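Local coordinates for putative permease protein, ABC transporter (Porphyromonas gingivalis, PDB 3IS6), which probably forms the periplasmic MacB-like core domain of a larger membrane permease that is likely to act as a transmembrane transporter, at residues 15-20 and 219-224; 49-54 and 197-202; 94-99 and 145-150; 109-114 and 158-163. All blocks are in the same frame, centred on the assembly; numbering follows the deposited sequence.

Contact 1: residues 15-20 and 219-224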
loop_
_atom_site.group_PDB
_atom_site.type_symbol
_atom_site.label_atom_id
_atom_site.label_comp_id
_atom_site.label_asym_id
_atom_site.label_seq_id
_atom_site.Cartn_x
_atom_site.Cartn_y
_atom_site.Cartn_z
ATOM N N CYS A 15 -21.155 16.293 4.383
ATOM C CA CYS A 15 -21.243 15.951 2.993
ATOM C C CYS A 15 -20.156 14.940 2.625
ATOM O O CYS A 15 -19.222 14.785 3.330
ATOM C CB CYS A 15 -21.050 17.183 2.131
ATOM S SG CYS A 15 -22.234 18.478 2.334
ATOM N N ILE A 16 -20.322 14.278 1.501
ATOM C CA ILE A 16 -19.286 13.500 0.894
ATOM C C ILE A 16 -18.982 14.101 -0.453
ATOM O O ILE A 16 -19.775 14.825 -0.989
ATOM C CB ILE A 16 -19.609 11.998 0.730
ATOM C CG1 ILE A 16 -20.819 11.764 -0.136
ATOM C CG2 ILE A 16 -19.797 11.336 2.039
ATOM C CD1 ILE A 16 -20.817 10.431 -0.843
ATOM N N VAL A 17 -17.824 13.782 -0.984
ATOM C CA VAL A 17 -17.404 14.313 -2.234
ATOM C C VAL A 17 -17.692 13.328 -3.318
ATOM O O VAL A 17 -17.205 12.257 -3.316
ATOM C CB VAL A 17 -15.919 14.592 -2.264
ATOM C CG1 VAL A 17 -15.553 15.151 -3.514
ATOM C CG2 VAL A 17 -15.498 15.457 -1.135
ATOM N N LYS A 18 -18.493 13.765 -4.259
ATOM C CA LYS A 18 -18.859 12.999 -5.420
ATOM C C LYS A 18 -18.172 13.536 -6.663
ATOM O O LYS A 18 -17.717 14.636 -6.691
ATOM C CB LYS A 18 -20.371 12.993 -5.635
ATOM C CG LYS A 18 -21.178 12.579 -4.461
ATOM C CD LYS A 18 -21.924 11.339 -4.730
ATOM C CE LYS A 18 -22.463 11.324 -6.093
ATOM N NZ LYS A 18 -22.478 10.012 -6.615
ATOM N N THR A 19 -18.095 12.702 -7.671
ATOM C CA THR A 19 -17.462 13.037 -8.908
ATOM C C THR A 19 -18.417 12.742 -10.034
ATOM O O THR A 19 -18.986 11.677 -10.075
ATOM C CB THR A 19 -16.232 12.184 -9.118
ATOM O OG1 THR A 19 -15.435 12.194 -7.943
ATOM C CG2 THR A 19 -15.426 12.678 -10.260
ATOM N N HIS A 20 -18.556 13.686 -10.953
ATOM C CA HIS A 20 -19.420 13.558 -12.111
ATOM C C HIS A 20 -18.701 13.938 -13.399
ATOM O O HIS A 20 -17.832 14.762 -13.397
ATOM C CB HIS A 20 -20.610 14.473 -11.964
ATOM C CG HIS A 20 -21.416 14.234 -10.745
ATOM N ND1 HIS A 20 -22.266 13.169 -10.618
ATOM C CD2 HIS A 20 -21.517 14.935 -9.600
ATOM C CE1 HIS A 20 -22.845 13.216 -9.440
ATOM N NE2 HIS A 20 -22.409 14.279 -8.804
ATOM N N LEU A 219 -14.196 15.407 -15.793
ATOM C CA LEU A 219 -14.907 15.249 -14.553
ATOM C C LEU A 219 -14.720 16.376 -13.594
ATOM O O LEU A 219 -13.827 17.148 -13.728
ATOM C CB LEU A 219 -14.569 13.935 -13.904
ATOM C CG LEU A 219 -13.139 13.650 -13.548
ATOM C CD1 LEU A 219 -12.752 14.345 -12.302
ATOM C CD2 LEU A 219 -12.970 12.195 -13.396
ATOM N N HIS A 220 -15.603 16.460 -12.635
ATOM C CA HIS A 220 -15.534 17.455 -11.614
ATOM C C HIS A 220 -16.124 16.933 -10.317
ATOM O O HIS A 220 -16.867 16.008 -10.323
ATOM C CB HIS A 220 -16.262 18.708 -12.045
ATOM C CG HIS A 220 -17.722 18.518 -12.243
ATOM N ND1 HIS A 220 -18.257 18.062 -13.419
ATOM C CD2 HIS A 220 -18.759 18.707 -11.410
ATOM C CE1 HIS A 220 -19.562 17.986 -13.302
ATOM N NE2 HIS A 220 -19.893 18.378 -12.094
ATOM N N TYR A 221 -15.775 17.580 -9.227
ATOM C CA TYR A 221 -16.169 17.239 -7.887
ATOM C C TYR A 221 -17.304 18.094 -7.400
ATOM O O TYR A 221 -17.371 19.247 -7.693
ATOM C CB TYR A 221 -14.992 17.434 -6.934
ATOM C CG TYR A 221 -13.798 16.616 -7.285
ATOM C CD1 TYR A 221 -13.804 15.255 -7.145
ATOM C CD2 TYR A 221 -12.679 17.194 -7.780
ATOM C CE1 TYR A 221 -12.743 14.508 -7.494
ATOM C CE2 TYR A 221 -11.611 16.463 -8.116
ATOM C CZ TYR A 221 -11.640 15.114 -7.981
ATOM O OH TYR A 221 -10.553 14.391 -8.331
ATOM N N SER A 222 -18.186 17.522 -6.624
ATOM C CA SER A 222 -19.147 18.313 -5.916
ATOM C C SER A 222 -19.555 17.691 -4.619
ATOM O O SER A 222 -19.607 16.513 -4.520
ATOM C CB SER A 222 -20.359 18.570 -6.776
ATOM O OG SER A 222 -21.043 17.391 -7.035
ATOM N N LEU A 223 -19.853 18.515 -3.642
ATOM C CA LEU A 223 -20.316 18.068 -2.366
ATOM C C LEU A 223 -21.787 17.723 -2.374
ATOM O O LEU A 223 -22.578 18.452 -2.906
ATOM C CB LEU A 223 -20.074 19.124 -1.337
ATOM C CG LEU A 223 -18.669 19.654 -1.238
ATOM C CD1 LEU A 223 -18.619 20.640 -0.218
ATOM C CD2 LEU A 223 -17.706 18.598 -0.924
ATOM N N THR A 224 -22.126 16.603 -1.765
ATOM C CA THR A 224 -23.487 16.154 -1.599
ATOM C C THR A 224 -23.727 15.766 -0.150
ATOM O O THR A 224 -22.899 15.186 0.438
ATOM C CB THR A 224 -23.775 14.968 -2.515
ATOM O OG1 THR A 224 -25.130 14.987 -2.896
ATOM C CG2 THR A 224 -23.558 13.692 -1.814
#
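Strands 15-20 and 219-224 run antiparallel in the mixed sheet of this MacB-like domain, joining an early strand to one near the end of the chain. Six backbone hydrogen bonds hold them, two at each of the pairs Ile16-Thr224, Lys18-Ser222 and His20-His220. Most run nearly along the C=O axis, the straightest from Thr224 N to Ile16 O (3.0 Å, 170° at the hydrogen), whereas Ser222 N comes to Lys18 O from above the carbonyl plane. The non-hydrogen-bonded pairs, Val17-Leu223 and Thr19-Tyr221, put their side chains on the buried face. There Val17 CG2 meets Leu223 CD2 at 3.8 Å, while its other methyl, CG1, lies 4.0 Å from Tyr221 CD1 and obliquely to the ring. Thr19 and Tyr221 point the same way, side by side, and the methyl Thr19 CG2 turns to Leu219 CD1 (3.8 Å). Ile16, Lys18 and Thr224 form an aliphatic row on the other face: Thr224 CG2 sits 3.7 Å from both Ile16 CG1 and Lys18 CG. Lys18 then bends at chi2 and chi3, carrying NZ away to a salt bridge with Asp35. Farther out, strand 181-186 lies on the far side of 15-20 and bonds to Cys15 and Val17, while Ile47 of helix 43-50 packs on Val17 and Gln203 of helix 196-206 on Tyr221. At the end of the Lys18 face, His20 offers its ring edge to Ser222, whose OG lies in the ring plane 3.6 Å from His20 CD2.

Contact 2: residues 49-54 and 197-202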
loop_
_atom_site.group_PDB
_atom_site.type_symbol
_atom_site.label_atom_id
_atom_site.label_comp_id
_atom_site.label_asym_id
_atom_site.label_seq_id
_atom_site.Cartn_x
_atom_site.Cartn_y
_atom_site.Cartn_z
ATOM N N GLU A 49 -7.655 22.473 3.552
ATOM C CA GLU A 49 -6.720 23.558 3.410
ATOM C C GLU A 49 -7.202 24.690 2.529
ATOM O O GLU A 49 -6.983 25.815 2.848
ATOM C CB GLU A 49 -5.359 23.036 2.974
ATOM N N GLU A 50 -7.845 24.376 1.420
ATOM C CA GLU A 50 -8.136 25.349 0.396
ATOM C C GLU A 50 -9.551 25.874 0.215
ATOM O O GLU A 50 -9.733 26.869 -0.427
ATOM C CB GLU A 50 -7.632 24.841 -0.947
ATOM C CG GLU A 50 -6.171 24.583 -0.952
ATOM C CD GLU A 50 -5.642 24.026 -2.237
ATOM O OE1 GLU A 50 -6.327 24.092 -3.247
ATOM O OE2 GLU A 50 -4.526 23.522 -2.235
ATOM N N ILE A 51 -10.560 25.212 0.742
ATOM C CA ILE A 51 -11.910 25.598 0.411
ATOM C C ILE A 51 -12.593 26.305 1.552
ATOM O O ILE A 51 -12.663 25.803 2.637
ATOM C CB ILE A 51 -12.728 24.393 0.017
ATOM C CG1 ILE A 51 -12.080 23.678 -1.152
ATOM C CG2 ILE A 51 -14.105 24.802 -0.309
ATOM C CD1 ILE A 51 -12.333 24.278 -2.417
ATOM N N PRO A 52 -13.086 27.493 1.275
ATOM C CA PRO A 52 -13.693 28.344 2.277
ATOM C C PRO A 52 -14.971 27.773 2.790
ATOM O O PRO A 52 -15.722 27.251 2.036
ATOM C CB PRO A 52 -14.010 29.600 1.477
ATOM C CG PRO A 52 -14.264 29.136 0.176
ATOM C CD PRO A 52 -13.269 28.069 -0.057
ATOM N N GLY A 53 -15.224 27.907 4.063
ATOM C CA GLY A 53 -16.449 27.392 4.596
ATOM C C GLY A 53 -16.436 25.928 4.953
ATOM O O GLY A 53 -17.445 25.403 5.316
ATOM N N VAL A 54 -15.293 25.285 4.869
ATOM C CA VAL A 54 -15.173 23.908 5.292
ATOM C C VAL A 54 -14.654 23.888 6.700
ATOM O O VAL A 54 -13.601 24.375 6.948
ATOM C CB VAL A 54 -14.185 23.200 4.407
ATOM C CG1 VAL A 54 -13.867 21.857 4.913
ATOM C CG2 VAL A 54 -14.698 23.135 3.065
ATOM N N GLU A 197 -17.511 26.072 -7.747
ATOM C CA GLU A 197 -16.489 26.816 -8.441
ATOM C C GLU A 197 -15.116 26.712 -7.770
ATOM O O GLU A 197 -14.117 26.505 -8.410
ATOM C CB GLU A 197 -16.929 28.265 -8.615
ATOM C CG GLU A 197 -18.148 28.425 -9.518
ATOM C CD GLU A 197 -18.518 29.878 -9.854
ATOM O OE1 GLU A 197 -18.515 30.748 -8.967
ATOM O OE2 GLU A 197 -18.834 30.134 -11.018
ATOM N N ALA A 198 -15.093 26.819 -6.463
ATOM C CA ALA A 198 -13.864 26.657 -5.722
ATOM C C ALA A 198 -13.312 25.255 -5.891
ATOM O O ALA A 198 -12.134 25.065 -5.973
ATOM C CB ALA A 198 -14.073 26.964 -4.304
ATOM N N LEU A 199 -14.169 24.267 -5.938
ATOM C CA LEU A 199 -13.689 22.917 -6.101
ATOM C C LEU A 199 -12.987 22.802 -7.424
ATOM O O LEU A 199 -11.979 22.192 -7.536
ATOM C CB LEU A 199 -14.823 21.906 -6.009
ATOM C CG LEU A 199 -15.404 21.585 -4.642
ATOM C CD1 LEU A 199 -16.523 20.637 -4.731
ATOM C CD2 LEU A 199 -14.407 21.070 -3.715
ATOM N N LEU A 200 -13.531 23.423 -8.435
ATOM C CA LEU A 200 -12.912 23.415 -9.735
ATOM C C LEU A 200 -11.558 24.087 -9.739
ATOM O O LEU A 200 -10.666 23.651 -10.400
ATOM C CB LEU A 200 -13.784 24.162 -10.699
ATOM C CG LEU A 200 -14.043 23.587 -12.058
ATOM C CD1 LEU A 200 -14.325 24.695 -12.990
ATOM C CD2 LEU A 200 -12.987 22.708 -12.577
ATOM N N GLU A 201 -11.451 25.184 -9.022
ATOM C CA GLU A 201 -10.212 25.900 -8.952
ATOM C C GLU A 201 -9.183 25.008 -8.312
ATOM O O GLU A 201 -8.126 24.824 -8.821
ATOM C CB GLU A 201 -10.390 27.135 -8.094
ATOM C CG GLU A 201 -11.077 28.273 -8.747
ATOM C CD GLU A 201 -11.248 29.444 -7.791
ATOM O OE1 GLU A 201 -10.259 29.850 -7.145
ATOM O OE2 GLU A 201 -12.381 29.928 -7.640
HETATM N N MSE A 202 -9.556 24.383 -7.224
HETATM C CA MSE A 202 -8.692 23.456 -6.560
HETATM C C MSE A 202 -8.294 22.300 -7.469
HETATM O O MSE A 202 -7.160 21.935 -7.515
HETATM C CB MSE A 202 -9.427 22.925 -5.342
HETATM C CG MSE A 202 -8.707 21.889 -4.529
HETATM SE SE MSE A 202 -9.818 20.951 -3.325
HETATM C CE MSE A 202 -10.721 19.869 -4.545
#
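Ile51 is the principal bump of this contact, a branched side chain pushed from the end of helix 43-50 against the flank of helix 196-206. Its CG1 stands anti to the carbonyl carbon (chi1 -58°), and a further bend at chi2 (-80°) carries CD1 into a shallow hollow made by Ala198 and Leu199. The small Ala198 side chain lets the methyl settle close to the helix backbone: Ile51 CD1 lies 3.7 Å from Ala198 CB and 3.6 Å from Ala198 O. Leu199 closes the hollow from another direction, for although its CB points away from Ile51, its branch returns to put CD2 4.0 Å from Ile51 CD1. Ile51 is the first residue to leave helical geometry after helix 43-50, and it opens a type II beta turn to Val54, so the contact joins a helix end and its turn to the side of a second helix. Gly53 takes the left-handed backbone position in that turn, with phi 84°. Selenomethionine Met202 borders Ile51 one helical turn beyond Ala198. Its CG is anti to the backbone N, and the bent chain crosses Ile51 at about a right angle, bringing SE to 4.2 Å from Ile51 CG1. Ala46 and Ile47 of helix 43-50 and the loop residue Trp174 also touch the Met202 side chain. Past Met202, the extended, partly exposed Glu50 chain crosses obliquely, and Glu50 OE1 comes 3.5 Å from Met202 CG; the same carboxylate oxygen makes a salt bridge to Arg205 on helix 196-206.

Contact 3: residues 94-99 and 145-150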
loop_
_atom_site.group_PDB
_atom_site.type_symbol
_atom_site.label_atom_id
_atom_site.label_comp_id
_atom_site.label_asym_id
_atom_site.label_seq_id
_atom_site.Cartn_x
_atom_site.Cartn_y
_atom_site.Cartn_z
ATOM N N GLU A 94 -16.021 7.635 20.631
ATOM C CA GLU A 94 -15.442 7.695 21.949
ATOM C C GLU A 94 -14.712 6.403 22.236
ATOM O O GLU A 94 -15.170 5.359 21.885
ATOM C CB GLU A 94 -16.517 7.865 23.005
ATOM C CG GLU A 94 -17.366 9.072 22.870
ATOM C CD GLU A 94 -16.653 10.356 23.243
ATOM O OE1 GLU A 94 -15.705 10.324 24.029
ATOM O OE2 GLU A 94 -17.046 11.425 22.743
ATOM N N LEU A 95 -13.586 6.488 22.903
ATOM C CA LEU A 95 -12.890 5.300 23.315
ATOM C C LEU A 95 -13.351 4.794 24.657
ATOM O O LEU A 95 -13.482 5.532 25.587
ATOM C CB LEU A 95 -11.393 5.542 23.345
ATOM C CG LEU A 95 -10.723 5.954 22.055
ATOM C CD1 LEU A 95 -9.292 5.976 22.269
ATOM C CD2 LEU A 95 -11.052 5.042 20.920
ATOM N N ILE A 96 -13.686 3.535 24.717
ATOM C CA ILE A 96 -13.882 2.852 25.963
ATOM C C ILE A 96 -12.605 2.595 26.739
ATOM O O ILE A 96 -12.604 2.630 27.926
ATOM C CB ILE A 96 -14.680 1.614 25.770
ATOM C CG1 ILE A 96 -16.073 2.010 25.374
ATOM C CG2 ILE A 96 -14.783 0.902 27.009
ATOM C CD1 ILE A 96 -16.764 0.976 24.602
ATOM N N ALA A 97 -11.542 2.291 26.025
ATOM C CA ALA A 97 -10.231 2.069 26.588
ATOM C C ALA A 97 -9.139 2.667 25.725
ATOM O O ALA A 97 -9.273 2.782 24.542
ATOM C CB ALA A 97 -10.007 0.624 26.781
ATOM N N GLY A 98 -8.041 3.034 26.348
ATOM C CA GLY A 98 -6.914 3.608 25.671
ATOM C C GLY A 98 -6.942 5.093 25.536
ATOM O O GLY A 98 -7.890 5.703 25.871
ATOM N N VAL A 99 -5.876 5.667 25.026
ATOM C CA VAL A 99 -5.675 7.098 25.013
ATOM C C VAL A 99 -6.093 7.781 23.721
ATOM O O VAL A 99 -5.526 7.540 22.705
ATOM C CB VAL A 99 -4.200 7.378 25.239
ATOM C CG1 VAL A 99 -3.880 8.797 25.165
ATOM C CG2 VAL A 99 -3.730 6.750 26.513
ATOM N N VAL A 145 -9.939 0.820 22.351
ATOM C CA VAL A 145 -11.195 0.199 22.039
ATOM C C VAL A 145 -12.264 1.249 21.888
ATOM O O VAL A 145 -12.452 2.040 22.752
ATOM C CB VAL A 145 -11.606 -0.756 23.110
ATOM C CG1 VAL A 145 -12.868 -1.396 22.767
ATOM C CG2 VAL A 145 -10.562 -1.754 23.346
ATOM N N PHE A 146 -12.953 1.239 20.765
ATOM C CA PHE A 146 -13.941 2.249 20.467
ATOM C C PHE A 146 -15.352 1.725 20.549
ATOM O O PHE A 146 -15.607 0.599 20.293
ATOM C CB PHE A 146 -13.698 2.940 19.125
ATOM C CG PHE A 146 -13.812 2.038 17.924
ATOM C CD1 PHE A 146 -14.992 1.907 17.241
ATOM C CD2 PHE A 146 -12.733 1.343 17.472
ATOM C CE1 PHE A 146 -15.083 1.090 16.159
ATOM C CE2 PHE A 146 -12.839 0.534 16.400
ATOM C CZ PHE A 146 -14.011 0.412 15.745
ATOM N N GLU A 147 -16.249 2.596 20.939
ATOM C CA GLU A 147 -17.647 2.314 21.036
ATOM C C GLU A 147 -18.146 1.934 19.655
ATOM O O GLU A 147 -17.833 2.591 18.723
ATOM C CB GLU A 147 -18.311 3.621 21.384
ATOM C CG GLU A 147 -19.215 3.618 22.494
ATOM C CD GLU A 147 -20.127 4.820 22.469
ATOM O OE1 GLU A 147 -21.236 4.739 21.935
ATOM O OE2 GLU A 147 -19.723 5.854 22.977
ATOM N N ASP A 148 -18.963 0.905 19.550
ATOM C CA ASP A 148 -19.351 0.405 18.260
ATOM C C ASP A 148 -19.977 1.536 17.480
ATOM O O ASP A 148 -20.690 2.333 17.996
ATOM C CB ASP A 148 -20.368 -0.703 18.371
ATOM C CG ASP A 148 -19.828 -1.953 18.962
ATOM O OD1 ASP A 148 -18.640 -2.229 18.903
ATOM O OD2 ASP A 148 -20.627 -2.691 19.494
ATOM N N LEU A 149 -19.668 1.586 16.208
ATOM C CA LEU A 149 -20.238 2.555 15.336
ATOM C C LEU A 149 -21.725 2.242 15.158
ATOM O O LEU A 149 -22.138 1.144 15.305
ATOM C CB LEU A 149 -19.532 2.539 14.007
ATOM C CG LEU A 149 -18.097 3.005 13.985
ATOM C CD1 LEU A 149 -17.428 2.599 12.757
ATOM C CD2 LEU A 149 -18.015 4.456 14.135
ATOM N N PRO A 150 -22.509 3.230 14.824
ATOM C CA PRO A 150 -23.937 3.014 14.703
ATOM C C PRO A 150 -24.263 1.955 13.652
ATOM O O PRO A 150 -23.635 1.895 12.657
ATOM C CB PRO A 150 -24.430 4.365 14.243
ATOM C CG PRO A 150 -23.489 5.289 14.759
ATOM C CD PRO A 150 -22.182 4.648 14.810
#
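A classic beta bulge joins segment 94-99, which turns a corner at 96-97, to the end of strand 140-146, with Ile96 and Ala97 both set against Val145. One carbonyl, Val145 O, receives both successive amides through weak bonds: Ile96 N is near but poorly angled (2.8 Å, 129°), and Ala97 N is straighter but long at 3.4 Å. Val145 N returns a bond to Ala97 O, arriving above the carbonyl plane. The extra residue shifts the antiparallel register by one between the pairs Leu95-Phe146 and Ala97-Val145. Beyond the bulge, Glu147 N points almost straight along the carbonyl axis of Glu94 at Glu94 O (3.1 Å, 174°). Leu95 CD2 bends back to Phe146 CB at 3.8 Å; with CG in the crowded position between backbone N and carbonyl carbon (chi1 64°), the Phe146 ring leads away to Leu111 and Ser113 of strand 109-113. On the surface, Ile96 CD1 lies 3.9 Å from Glu147 CA. Glu94 and Glu147 lie side by side, pointing the same way, but Glu94 bends at chi2 and its end leads away, so that Glu94 OE1 is 6.1 Å from Glu147 OE2, a spacing that probably eases repulsion between like charges.

Contact 4: residues 109-114 and 158-163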
loop_
_atom_site.group_PDB
_atom_site.type_symbol
_atom_site.label_atom_id
_atom_site.label_comp_id
_atom_site.label_asym_id
_atom_site.label_seq_id
_atom_site.Cartn_x
_atom_site.Cartn_y
_atom_site.Cartn_z
ATOM N N THR A 109 -0.152 0.407 15.442
ATOM C CA THR A 109 -1.209 0.269 16.398
ATOM C C THR A 109 -2.582 0.384 15.754
ATOM O O THR A 109 -2.722 0.992 14.752
ATOM C CB THR A 109 -1.134 1.331 17.455
ATOM O OG1 THR A 109 -1.480 2.567 16.858
ATOM C CG2 THR A 109 0.228 1.424 18.025
ATOM N N CYS A 110 -3.572 -0.219 16.375
ATOM C CA CYS A 110 -4.939 -0.218 15.900
ATOM C C CYS A 110 -5.962 0.052 16.977
ATOM O O CYS A 110 -5.679 -0.044 18.124
ATOM C CB CYS A 110 -5.270 -1.541 15.249
ATOM S SG CYS A 110 -5.476 -2.866 16.318
ATOM N N LEU A 111 -7.162 0.383 16.560
ATOM C CA LEU A 111 -8.292 0.458 17.433
ATOM C C LEU A 111 -9.225 -0.656 17.045
ATOM O O LEU A 111 -9.321 -0.990 15.903
ATOM C CB LEU A 111 -9.011 1.768 17.306
ATOM C CG LEU A 111 -8.209 3.030 17.470
ATOM C CD1 LEU A 111 -9.021 4.197 17.096
ATOM C CD2 LEU A 111 -7.798 3.132 18.880
ATOM N N ILE A 112 -9.881 -1.214 18.037
ATOM C CA ILE A 112 -10.786 -2.325 17.900
ATOM C C ILE A 112 -12.126 -1.947 18.492
ATOM O O ILE A 112 -12.192 -1.265 19.460
ATOM C CB ILE A 112 -10.224 -3.506 18.638
ATOM C CG1 ILE A 112 -8.930 -3.947 17.985
ATOM C CG2 ILE A 112 -11.170 -4.586 18.701
ATOM C CD1 ILE A 112 -9.080 -4.686 16.747
ATOM N N SER A 113 -13.190 -2.400 17.885
ATOM C CA SER A 113 -14.518 -2.064 18.336
ATOM C C SER A 113 -14.846 -2.778 19.641
ATOM O O SER A 113 -14.278 -3.784 19.942
ATOM C CB SER A 113 -15.549 -2.418 17.284
ATOM O OG SER A 113 -15.820 -3.769 17.286
ATOM N N GLU A 114 -15.814 -2.269 20.374
ATOM C CA GLU A 114 -16.232 -2.883 21.603
ATOM C C GLU A 114 -16.739 -4.311 21.380
ATOM O O GLU A 114 -16.423 -5.173 22.142
ATOM C CB GLU A 114 -17.304 -2.038 22.283
ATOM C CG GLU A 114 -17.683 -2.542 23.663
ATOM C CD GLU A 114 -18.501 -1.564 24.535
ATOM O OE1 GLU A 114 -18.950 -0.523 24.043
ATOM O OE2 GLU A 114 -18.675 -1.863 25.733
ATOM N N ASP A 158 -14.867 -3.119 12.242
ATOM C CA ASP A 158 -14.337 -3.788 13.409
ATOM C C ASP A 158 -12.992 -3.270 13.927
ATOM O O ASP A 158 -12.748 -3.268 15.086
ATOM C CB ASP A 158 -14.291 -5.290 13.196
ATOM C CG ASP A 158 -15.604 -5.844 12.679
ATOM O OD1 ASP A 158 -16.651 -5.345 13.082
ATOM O OD2 ASP A 158 -15.590 -6.752 11.836
HETATM N N MSE A 159 -12.111 -2.913 13.019
HETATM C CA MSE A 159 -10.778 -2.451 13.335
HETATM C C MSE A 159 -10.440 -1.208 12.541
HETATM O O MSE A 159 -10.730 -1.132 11.398
HETATM C CB MSE A 159 -9.765 -3.561 13.042
HETATM C CG MSE A 159 -8.285 -3.199 13.111
HETATM SE SE MSE A 159 -7.064 -4.762 13.139
HETATM C CE MSE A 159 -7.074 -5.122 11.330
ATOM N N LEU A 160 -9.777 -0.267 13.166
ATOM C CA LEU A 160 -9.341 0.929 12.510
ATOM C C LEU A 160 -7.822 1.011 12.505
ATOM O O LEU A 160 -7.211 0.810 13.500
ATOM C CB LEU A 160 -9.910 2.156 13.192
ATOM C CG LEU A 160 -11.407 2.419 13.188
ATOM C CD1 LEU A 160 -11.818 3.475 14.142
ATOM C CD2 LEU A 160 -11.875 2.714 11.828
ATOM N N LEU A 161 -7.251 1.327 11.360
ATOM C CA LEU A 161 -5.828 1.479 11.189
ATOM C C LEU A 161 -5.547 2.836 10.598
ATOM O O LEU A 161 -6.358 3.370 9.945
ATOM C CB LEU A 161 -5.299 0.428 10.252
ATOM C CG LEU A 161 -5.138 -0.985 10.754
ATOM C CD1 LEU A 161 -4.857 -1.913 9.655
ATOM C CD2 LEU A 161 -4.081 -1.063 11.758
ATOM N N PRO A 162 -4.379 3.389 10.817
ATOM C CA PRO A 162 -4.106 4.693 10.255
ATOM C C PRO A 162 -4.033 4.680 8.743
ATOM O O PRO A 162 -3.526 3.780 8.146
ATOM C CB PRO A 162 -2.764 5.057 10.863
ATOM C CG PRO A 162 -2.588 4.202 11.919
ATOM C CD PRO A 162 -3.256 2.942 11.617
ATOM N N ILE A 163 -4.527 5.746 8.156
ATOM C CA ILE A 163 -4.568 5.912 6.733
ATOM C C ILE A 163 -3.184 5.960 6.135
ATOM O O ILE A 163 -2.998 5.633 5.018
ATOM C CB ILE A 163 -5.426 7.089 6.281
ATOM C CG1 ILE A 163 -6.051 6.754 4.951
ATOM C CG2 ILE A 163 -4.657 8.324 6.177
ATOM C CD1 ILE A 163 -7.222 7.467 4.686
#
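Leu111 O is gripped by one strong amide bond and one weaker CA-H contact: Leu160 N donates to it in the carbonyl plane at 2.9 Å and 168°, and Met159 CA approaches to 3.3 Å. Leu111 N completes the hydrogen-bonded pair by donating to Leu160 O (3.1 Å), and Ser113 N adds a third backbone bond, to Asp158 O (3.0 Å), just before strand 159-162. On the face of this pair, Leu111 and Leu160 cross obliquely, meeting methyl to methyl at CD1. The opposite face is lined by Ile112 and selenomethionine Met159, lying side by side, with Ile112 CD1 3.9 Å from Met159 CB. The Met159 chain bends at chi3 (80°), and its SE lies 4.0 Å from Cys110 SG. Cys110 CB also meets Leu161 CD2 at 3.7 Å. At the end of strand 109-113, Ser113 OG caps helix 114-119 as its N-cap, accepting a hydrogen bond from Leu116 N. Strand 109-113, largely buried, lies between antiparallel 159-162 and parallel 140-146; strand 74-83 borders 159-162 on its other side, Phe146 of 140-146 packs on Leu160, and Leu129 of strand 128-131 touches Cys110, Ile112 and Met159.

Contact 4 is the most buried, a regular apolar strand pair; contacts 1, 2 and 3 are only partly buried. Contacts 1 and 4 are both antiparallel ladders in one mixed sheet, yet lie on opposite sides of the chain's centre, their centres 27 Å apart. Contact 2 has no hydrogen bond between its segments: it is a helix-side packing that meets contact 1 where Leu199 CD1 rests 3.4 Å from Tyr221 O. Contact 3 holds strand 140-146 and contact 4 its neighbour 109-113; Phe146 N probably bonds to Ile112 O between them, so the irregular bulge of contact 3, flanked by surface glutamates, borders the regular core ladder.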